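Side-chain contacts in hypothetical protein (Anabaena variabilis, PDB 2OBN), which is of unknown function but joins a Rossmann-like domain to a P-loop domain, an architecture consistent with nucleotide binding: residues 64-69 and 96-101; 79-84 and 90-95; 145-148 and 153-156. The protein carries 2 engineered substitutions. All coordinates share one frame; numbering follows the deposited sequence.

Interaction 1 (64-69 and 96-101); sequences KSVEAA and LKTALQ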
loop_
_atom_site.group_PDB
_atom_site.type_symbol
_atom_site.label_atom_id
_atom_site.label_comp_id
_atom_site.label_asym_id
_atom_site.label_seq_id
_atom_site.Cartn_x
_atom_site.Cartn_y
_atom_site.Cartn_z
ATOM N N LYS B 64 0.919 -38.440 6.455
ATOM C CA LYS B 64 0.423 -38.304 5.087
ATOM C C LYS B 64 -0.798 -37.404 4.889
ATOM O O LYS B 64 -1.016 -36.915 3.784
ATOM C CB LYS B 64 0.108 -39.693 4.513
ATOM N N SER B 65 -1.588 -37.194 5.939
ATOM C CA SER B 65 -2.832 -36.453 5.812
ATOM C C SER B 65 -3.419 -36.059 7.152
ATOM O O SER B 65 -2.961 -36.518 8.212
ATOM C CB SER B 65 -3.864 -37.315 5.060
ATOM O OG SER B 65 -4.132 -38.528 5.757
ATOM N N VAL B 66 -4.460 -35.229 7.088
ATOM C CA VAL B 66 -5.169 -34.762 8.278
ATOM C C VAL B 66 -5.718 -35.958 9.041
ATOM O O VAL B 66 -5.679 -35.983 10.273
ATOM C CB VAL B 66 -6.327 -33.785 7.929
ATOM C CG1 VAL B 66 -7.157 -33.449 9.166
ATOM C CG2 VAL B 66 -5.793 -32.504 7.312
ATOM N N GLU B 67 -6.216 -36.951 8.307
ATOM C CA GLU B 67 -6.751 -38.169 8.912
ATOM C C GLU B 67 -5.655 -38.884 9.725
ATOM O O GLU B 67 -5.899 -39.326 10.855
ATOM C CB GLU B 67 -7.290 -39.091 7.814
ATOM C CG GLU B 67 -8.003 -40.367 8.296
ATOM C CD GLU B 67 -9.456 -40.139 8.701
ATOM O OE1 GLU B 67 -10.164 -39.355 8.021
ATOM O OE2 GLU B 67 -9.898 -40.784 9.681
ATOM N N ALA B 68 -4.456 -38.999 9.144
ATOM C CA ALA B 68 -3.316 -39.647 9.815
ATOM C C ALA B 68 -2.820 -38.788 11.002
ATOM O O ALA B 68 -2.258 -39.313 11.971
ATOM C CB ALA B 68 -2.181 -39.927 8.812
ATOM N N ALA B 69 -3.040 -37.477 10.915
ATOM C CA ALA B 69 -2.716 -36.555 12.004
ATOM C C ALA B 69 -3.624 -36.720 13.235
ATOM O O ALA B 69 -3.204 -36.432 14.343
ATOM C CB ALA B 69 -2.803 -35.123 11.516
ATOM N N LEU B 96 -9.278 -29.548 4.719
ATOM C CA LEU B 96 -9.939 -28.556 5.558
ATOM C C LEU B 96 -11.214 -29.140 6.156
ATOM O O LEU B 96 -11.422 -29.088 7.374
ATOM C CB LEU B 96 -10.261 -27.286 4.752
ATOM C CG LEU B 96 -9.070 -26.579 4.086
ATOM C CD1 LEU B 96 -9.517 -25.313 3.349
ATOM C CD2 LEU B 96 -7.958 -26.253 5.073
ATOM N N LYS B 97 -12.055 -29.712 5.304
ATOM C CA LYS B 97 -13.324 -30.306 5.750
ATOM C C LYS B 97 -13.130 -31.447 6.748
ATOM O O LYS B 97 -13.897 -31.565 7.702
ATOM C CB LYS B 97 -14.143 -30.789 4.553
ATOM C CG LYS B 97 -14.687 -29.651 3.687
ATOM C CD LYS B 97 -15.569 -30.183 2.583
ATOM C CE LYS B 97 -16.224 -29.072 1.804
ATOM N NZ LYS B 97 -17.239 -29.643 0.861
ATOM N N THR B 98 -12.108 -32.270 6.526
ATOM C CA THR B 98 -11.782 -33.383 7.420
ATOM C C THR B 98 -11.419 -32.888 8.823
ATOM O O THR B 98 -11.814 -33.493 9.826
ATOM C CB THR B 98 -10.615 -34.227 6.857
ATOM O OG1 THR B 98 -10.949 -34.683 5.542
ATOM C CG2 THR B 98 -10.315 -35.423 7.756
ATOM N N ALA B 99 -10.657 -31.800 8.889
ATOM C CA ALA B 99 -10.308 -31.197 10.161
ATOM C C ALA B 99 -11.576 -30.681 10.860
ATOM O O ALA B 99 -11.770 -30.910 12.060
ATOM C CB ALA B 99 -9.307 -30.063 9.957
ATOM N N LEU B 100 -12.446 -30.018 10.102
ATOM C CA LEU B 100 -13.669 -29.458 10.668
ATOM C C LEU B 100 -14.607 -30.522 11.219
ATOM O O LEU B 100 -15.131 -30.366 12.327
ATOM C CB LEU B 100 -14.388 -28.550 9.660
ATOM C CG LEU B 100 -13.648 -27.257 9.299
ATOM C CD1 LEU B 100 -14.458 -26.442 8.326
ATOM C CD2 LEU B 100 -13.332 -26.413 10.529
ATOM N N GLN B 101 -14.804 -31.602 10.463
ATOM C CA GLN B 101 -15.637 -32.714 10.929
ATOM C C GLN B 101 -15.047 -33.435 12.140
ATOM O O GLN B 101 -15.785 -34.078 12.872
ATOM C CB GLN B 101 -15.915 -33.728 9.820
ATOM C CG GLN B 101 -16.878 -33.218 8.760
ATOM C CD GLN B 101 -17.457 -34.329 7.909
ATOM O OE1 GLN B 101 -18.569 -34.205 7.384
ATOM N NE2 GLN B 101 -16.721 -35.435 7.787
#
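Two neighbouring helices on one face of the Rossmann-like sheet meet where Val66, on the first turn of helix 66-69, lies against Thr98 and Ala99 of helix 92-101. The contact is small and apolar, and most of it is carried by a single methyl branch. Val66 holds CG1 anti to its own backbone nitrogen (chi1 173°), which sends that branch across the gap to meet Thr98 CG2 at 4.0 Å and Ala99 CB at 4.1 Å. The same methyl also rests 3.9 Å from Ala99 N, so it packs on helix backbone as well as on side chains. Val66 and Thr98 run past one another in opposite senses, methyl alongside methyl.

Thr98 divides its two branches neatly. Its OG1 is hydrogen-bonded back to Ile94 O, one turn earlier in the helix, and with the hydroxyl so engaged CG2 is the branch turned to the other helix. On the solvent side, Glu67 bends at chi2 (82°) and crosses Thr98 at roughly a right angle, bringing OE1 to 3.9 Å from Thr98 CG2; this is van der Waals contact at the margin. Helix 66-69 is begun by Ser65 at the N-cap, whose OG accepts a long, weak bond from Ala68 N (3.4 Å).

Below the pair lies the sheet: Val66 also touches Ile41 of strand 37-41, and Ala99 touches Leu77 of strand 76-79. Two beta-branched side chains and an alanine thus join helices 66-69 and 92-101 over a parallel sheet, the layered packing of a Rossmann-like alpha/beta fold.

Interaction 2 (79-84 and 90-95); sequences IGIAPK and DDYWIE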
loop_
_atom_site.group_PDB
_atom_site.type_symbol
_atom_site.label_atom_id
_atom_site.label_comp_id
_atom_site.label_asym_id
_atom_site.label_seq_id
_atom_site.Cartn_x
_atom_site.Cartn_y
_atom_site.Cartn_z
ATOM N N ILE B 79 -2.929 -23.639 8.237
ATOM C CA ILE B 79 -2.507 -23.683 6.837
ATOM C C ILE B 79 -1.061 -23.142 6.735
ATOM O O ILE B 79 -0.795 -21.961 6.974
ATOM C CB ILE B 79 -3.497 -22.921 5.880
ATOM C CG1 ILE B 79 -4.895 -23.548 5.941
ATOM C CG2 ILE B 79 -3.009 -22.979 4.430
ATOM C CD1 ILE B 79 -5.960 -22.816 5.113
ATOM N N GLY B 80 -0.137 -24.030 6.388
ATOM C CA GLY B 80 1.268 -23.687 6.261
ATOM C C GLY B 80 1.776 -23.684 4.837
ATOM O O GLY B 80 2.978 -23.640 4.629
ATOM N N ILE B 81 0.871 -23.739 3.861
ATOM C CA ILE B 81 1.238 -23.712 2.437
ATOM C C ILE B 81 0.381 -22.724 1.674
ATOM O O ILE B 81 -0.708 -22.375 2.097
ATOM C CB ILE B 81 1.142 -25.093 1.737
ATOM C CG1 ILE B 81 -0.207 -25.761 2.057
ATOM C CG2 ILE B 81 2.333 -25.958 2.135
ATOM C CD1 ILE B 81 -0.465 -27.087 1.322
ATOM N N ALA B 82 0.900 -22.273 0.541
ATOM C CA ALA B 82 0.187 -21.324 -0.293
ATOM C C ALA B 82 0.596 -21.562 -1.732
ATOM O O ALA B 82 1.791 -21.641 -2.030
ATOM C CB ALA B 82 0.505 -19.917 0.130
ATOM N N PRO B 83 -0.392 -21.678 -2.639
ATOM C CA PRO B 83 -0.028 -21.899 -4.035
ATOM C C PRO B 83 0.584 -20.642 -4.628
ATOM O O PRO B 83 0.240 -19.541 -4.180
ATOM C CB PRO B 83 -1.379 -22.166 -4.693
ATOM C CG PRO B 83 -2.340 -21.394 -3.869
ATOM C CD PRO B 83 -1.854 -21.563 -2.470
ATOM N N LYS B 84 1.502 -20.794 -5.585
ATOM C CA LYS B 84 2.070 -19.626 -6.278
ATOM C C LYS B 84 0.886 -18.912 -6.919
ATOM O O LYS B 84 0.317 -19.420 -7.885
ATOM C CB LYS B 84 3.102 -20.023 -7.340
ATOM N N ASP B 90 -7.888 -26.836 -5.380
ATOM C CA ASP B 90 -8.992 -27.776 -5.219
ATOM C C ASP B 90 -8.710 -28.910 -4.231
ATOM O O ASP B 90 -9.636 -29.415 -3.599
ATOM C CB ASP B 90 -9.398 -28.365 -6.582
ATOM N N ASP B 91 -7.443 -29.307 -4.091
ATOM C CA ASP B 91 -7.083 -30.409 -3.181
ATOM C C ASP B 91 -7.048 -30.035 -1.690
ATOM O O ASP B 91 -6.980 -30.919 -0.835
ATOM C CB ASP B 91 -5.776 -31.103 -3.622
ATOM C CG ASP B 91 -4.566 -30.169 -3.653
ATOM O OD1 ASP B 91 -4.706 -28.954 -3.417
ATOM O OD2 ASP B 91 -3.457 -30.669 -3.933
ATOM N N TYR B 92 -7.112 -28.742 -1.380
ATOM C CA TYR B 92 -7.104 -28.276 0.019
ATOM C C TYR B 92 -8.412 -28.578 0.751
ATOM O O TYR B 92 -8.383 -28.965 1.910
ATOM C CB TYR B 92 -6.878 -26.758 0.095
ATOM C CG TYR B 92 -5.459 -26.239 -0.101
ATOM C CD1 TYR B 92 -4.546 -26.886 -0.934
ATOM C CD2 TYR B 92 -5.075 -25.021 0.467
ATOM C CE1 TYR B 92 -3.262 -26.376 -1.128
ATOM C CE2 TYR B 92 -3.804 -24.490 0.261
ATOM C CZ TYR B 92 -2.899 -25.171 -0.536
ATOM O OH TYR B 92 -1.639 -24.644 -0.738
ATOM N N TRP B 93 -9.540 -28.395 0.062
ATOM C CA TRP B 93 -10.880 -28.545 0.662
ATOM C C TRP B 93 -11.103 -29.839 1.449
ATOM O O TRP B 93 -11.669 -29.810 2.535
ATOM C CB TRP B 93 -11.986 -28.403 -0.401
ATOM C CG TRP B 93 -11.979 -27.082 -1.092
ATOM C CD1 TRP B 93 -11.575 -26.832 -2.367
ATOM C CD2 TRP B 93 -12.346 -25.817 -0.529
ATOM N NE1 TRP B 93 -11.689 -25.495 -2.647
ATOM C CE2 TRP B 93 -12.157 -24.846 -1.533
ATOM C CE3 TRP B 93 -12.829 -25.409 0.722
ATOM C CZ2 TRP B 93 -12.434 -23.490 -1.327
ATOM C CZ3 TRP B 93 -13.098 -24.065 0.927
ATOM C CH2 TRP B 93 -12.900 -23.122 -0.092
ATOM N N ILE B 94 -10.676 -30.964 0.889
ATOM C CA ILE B 94 -10.829 -32.254 1.563
ATOM C C ILE B 94 -10.154 -32.217 2.940
ATOM O O ILE B 94 -10.755 -32.632 3.944
ATOM C CB ILE B 94 -10.246 -33.416 0.718
ATOM C CG1 ILE B 94 -11.105 -33.649 -0.532
ATOM C CG2 ILE B 94 -10.189 -34.709 1.543
ATOM C CD1 ILE B 94 -10.463 -34.568 -1.567
ATOM N N GLU B 95 -8.918 -31.712 2.972
ATOM C CA GLU B 95 -8.144 -31.626 4.214
ATOM C C GLU B 95 -8.785 -30.675 5.218
ATOM O O GLU B 95 -8.852 -30.973 6.414
ATOM C CB GLU B 95 -6.691 -31.219 3.924
ATOM C CG GLU B 95 -5.855 -32.241 3.101
ATOM C CD GLU B 95 -5.566 -33.574 3.827
ATOM O OE1 GLU B 95 -6.509 -34.250 4.288
ATOM O OE2 GLU B 95 -4.382 -33.970 3.906
#
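The hydroxyl oxygen of Tyr92 sits among atoms of three consecutive residues, Ile81, Ala82 and Pro83. Ile81 CG1 approaches Tyr92 OH to 3.3 Å and Ile81 CD1 to 3.4 Å, while Pro83 CD comes to 3.5 Å from the same oxygen. Ala82 N is the polar neighbour in this group, yet at 3.7 Å from Tyr92 OH it makes no hydrogen bond with it. The end of the ring is therefore held by close carbon packing, with the phenol end set against the extended run Ile81 to Pro83.

Ile81 does most of the work on that side. Its CG1 stands between the backbone nitrogen and the carbonyl carbon (chi1 48°), a less common choice, and the chain then continues extended, which lays CD1 beside the ring at 3.6 Å from Tyr92 CZ. Tyr92 CE1 is the next ring atom along, 3.8 Å from Ile81 CD1. Both Ile81 CD1 and Pro83 CD come to the ring at a slant.

Residues 79-84 leave the end of strand 76-79 and residues 90-95 enter helix 92-101, so the tyrosine bridges the two ends of a beta-alpha connection in the Rossmann-like domain. The side chain reaches from near the beginning of helix 92-101 back to the loop that follows strand 76-79. That loop is also bound through its backbone: Gly80 pairs with Leu13 and Gly26, and Ala82 with Ile22, which ties it to strand 10-13, to helix 24-32 and to the chain between them.

One turn further along the helix, Glu95 points elsewhere: its OE2 takes a hydrogen bond from His15 NE2 and a weak one from Val66 N.

Interaction 3 (145-148 and 153-156); sequences GAAR and RRVL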
loop_
_atom_site.group_PDB
_atom_site.type_symbol
_atom_site.label_atom_id
_atom_site.label_comp_id
_atom_site.label_asym_id
_atom_site.label_seq_id
_atom_site.Cartn_x
_atom_site.Cartn_y
_atom_site.Cartn_z
ATOM N N GLY B 145 2.424 10.371 11.352
ATOM C CA GLY B 145 3.795 10.409 11.856
ATOM C C GLY B 145 3.905 10.522 13.382
ATOM O O GLY B 145 4.952 10.933 13.896
ATOM N N ALA B 146 2.847 10.116 14.100
ATOM C CA ALA B 146 2.773 10.215 15.572
ATOM C C ALA B 146 3.812 9.400 16.317
ATOM O O ALA B 146 4.093 9.707 17.467
ATOM C CB ALA B 146 1.392 9.818 16.069
ATOM N N ALA B 147 4.356 8.362 15.675
ATOM C CA ALA B 147 5.363 7.504 16.283
ATOM C C ALA B 147 6.695 8.217 16.520
ATOM O O ALA B 147 7.465 7.781 17.356
ATOM C CB ALA B 147 5.579 6.276 15.425
ATOM N N ARG B 148 6.956 9.309 15.795
ATOM C CA ARG B 148 8.193 10.071 15.942
ATOM C C ARG B 148 8.336 10.632 17.346
ATOM O O ARG B 148 9.430 10.996 17.766
ATOM C CB ARG B 148 8.218 11.246 14.960
ATOM C CG ARG B 148 7.399 12.425 15.395
ATOM C CD ARG B 148 7.211 13.432 14.290
ATOM N NE ARG B 148 6.574 14.639 14.807
ATOM C CZ ARG B 148 5.281 14.755 15.134
ATOM N NH1 ARG B 148 4.419 13.745 14.997
ATOM N NH2 ARG B 148 4.833 15.916 15.591
ATOM N N ARG B 153 13.411 3.271 20.910
ATOM C CA ARG B 153 14.033 3.091 19.594
ATOM C C ARG B 153 13.045 2.269 18.770
ATOM O O ARG B 153 12.280 1.454 19.320
ATOM C CB ARG B 153 15.379 2.379 19.688
ATOM C CG ARG B 153 16.536 3.294 20.075
ATOM C CD ARG B 153 17.833 2.508 20.081
ATOM N NE ARG B 153 19.019 3.362 19.970
ATOM C CZ ARG B 153 19.578 4.025 20.974
ATOM N NH1 ARG B 153 19.069 3.979 22.199
ATOM N NH2 ARG B 153 20.649 4.766 20.741
ATOM N N ARG B 154 13.040 2.522 17.465
ATOM C CA ARG B 154 12.162 1.840 16.532
ATOM C C ARG B 154 13.019 1.382 15.354
ATOM O O ARG B 154 13.437 2.183 14.517
ATOM C CB ARG B 154 11.019 2.748 16.113
ATOM C CG ARG B 154 10.189 3.221 17.312
ATOM C CD ARG B 154 9.156 4.228 16.966
ATOM N NE ARG B 154 9.710 5.434 16.360
ATOM C CZ ARG B 154 10.281 6.440 17.016
ATOM N NH1 ARG B 154 10.391 6.426 18.336
ATOM N NH2 ARG B 154 10.745 7.488 16.330
ATOM N N VAL B 155 13.289 0.078 15.343
ATOM C CA VAL B 155 14.156 -0.559 14.377
ATOM C C VAL B 155 13.347 -1.397 13.404
ATOM O O VAL B 155 12.653 -2.338 13.806
ATOM C CB VAL B 155 15.177 -1.493 15.087
ATOM C CG1 VAL B 155 16.237 -1.994 14.099
ATOM C CG2 VAL B 155 15.839 -0.770 16.277
ATOM N N LEU B 156 13.440 -1.024 12.130
ATOM C CA LEU B 156 12.782 -1.720 11.052
ATOM C C LEU B 156 13.806 -2.477 10.206
ATOM O O LEU B 156 14.823 -1.912 9.788
ATOM C CB LEU B 156 12.066 -0.716 10.140
ATOM C CG LEU B 156 11.407 -1.286 8.875
ATOM C CD1 LEU B 156 10.302 -2.278 9.265
ATOM C CD2 LEU B 156 10.848 -0.158 8.001
HETATM O O HOH W 1 12.361 9.216 18.334
#
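Arg154, near the start of strand 153-159 in the P-loop domain, lays one face of its guanidinium group against the carbonyl oxygen of Ala147 in the 3-10 segment 146-148. The strand is the first in chain order of a parallel sheet, inside which it lies between strands 228-231 and 256-262, and it leads on to helix 166-179, the strand-loop-helix order of P-loop folds.

Ala147 O stands 3.1 Å above the guanidinium plane, over its centre, where Arg154 CZ is its nearest atom. All three nitrogens of the group are roughly equidistant from this oxygen, but none has an N-H aimed at it, so the contact is a carbonyl dipole set against a cationic face, presumably favourable electrostatically. Arg148 N lies over the same face, and Arg148 CA is 3.7 Å from Arg154 NH2. The Arg154 chain turns at chi3 (-59°) after an extended start, and that bend brings a flat face up to the carbonyl oxygen. The N-H groups are used elsewhere: NH2 donates to Gln253 O, while NE and NH1 make weak bonds to Ser252 O and Leu150 O. Together they fix the rotation of the group. Ala147 CB lies 4.3 Å from Arg154 NE.

Arg148 behaves quite differently. With CG placed between backbone nitrogen and carbonyl carbon (chi1 79°), its side chain folds back over its own 3-10 turn, and NH1 donates to Gly145 O at 3.1 Å, almost straight at 168°. Arg148 further packs on His273 of the second subunit. At the edge of the Arg154 guanidinium, in its plane, a water accepts from NH2 at 3.1 Å and lies within a long, weak hydrogen-bonding distance of Arg148 O, one of several acceptors it could serve.

Overall arrangement
Interactions 1 and 2 form one neighbourhood of the Rossmann-like domain, their centres about 12 Å apart. They share helix 92-101, and interaction 2 is nested within the chain loop that interaction 1 closes. They also touch directly, Leu96 CD2 packing on Ile79 CD1 at 4.0 Å. Interaction 3 belongs to the P-loop domain, on the opposite side of the chain's centre. Its centre is about 43 Å from that of interaction 1 and 37 Å from that of interaction 2, with nearest atoms about 30 and 22 Å away. The three contacts thus sample two separate parallel sheets, two of them on one and the third on the other.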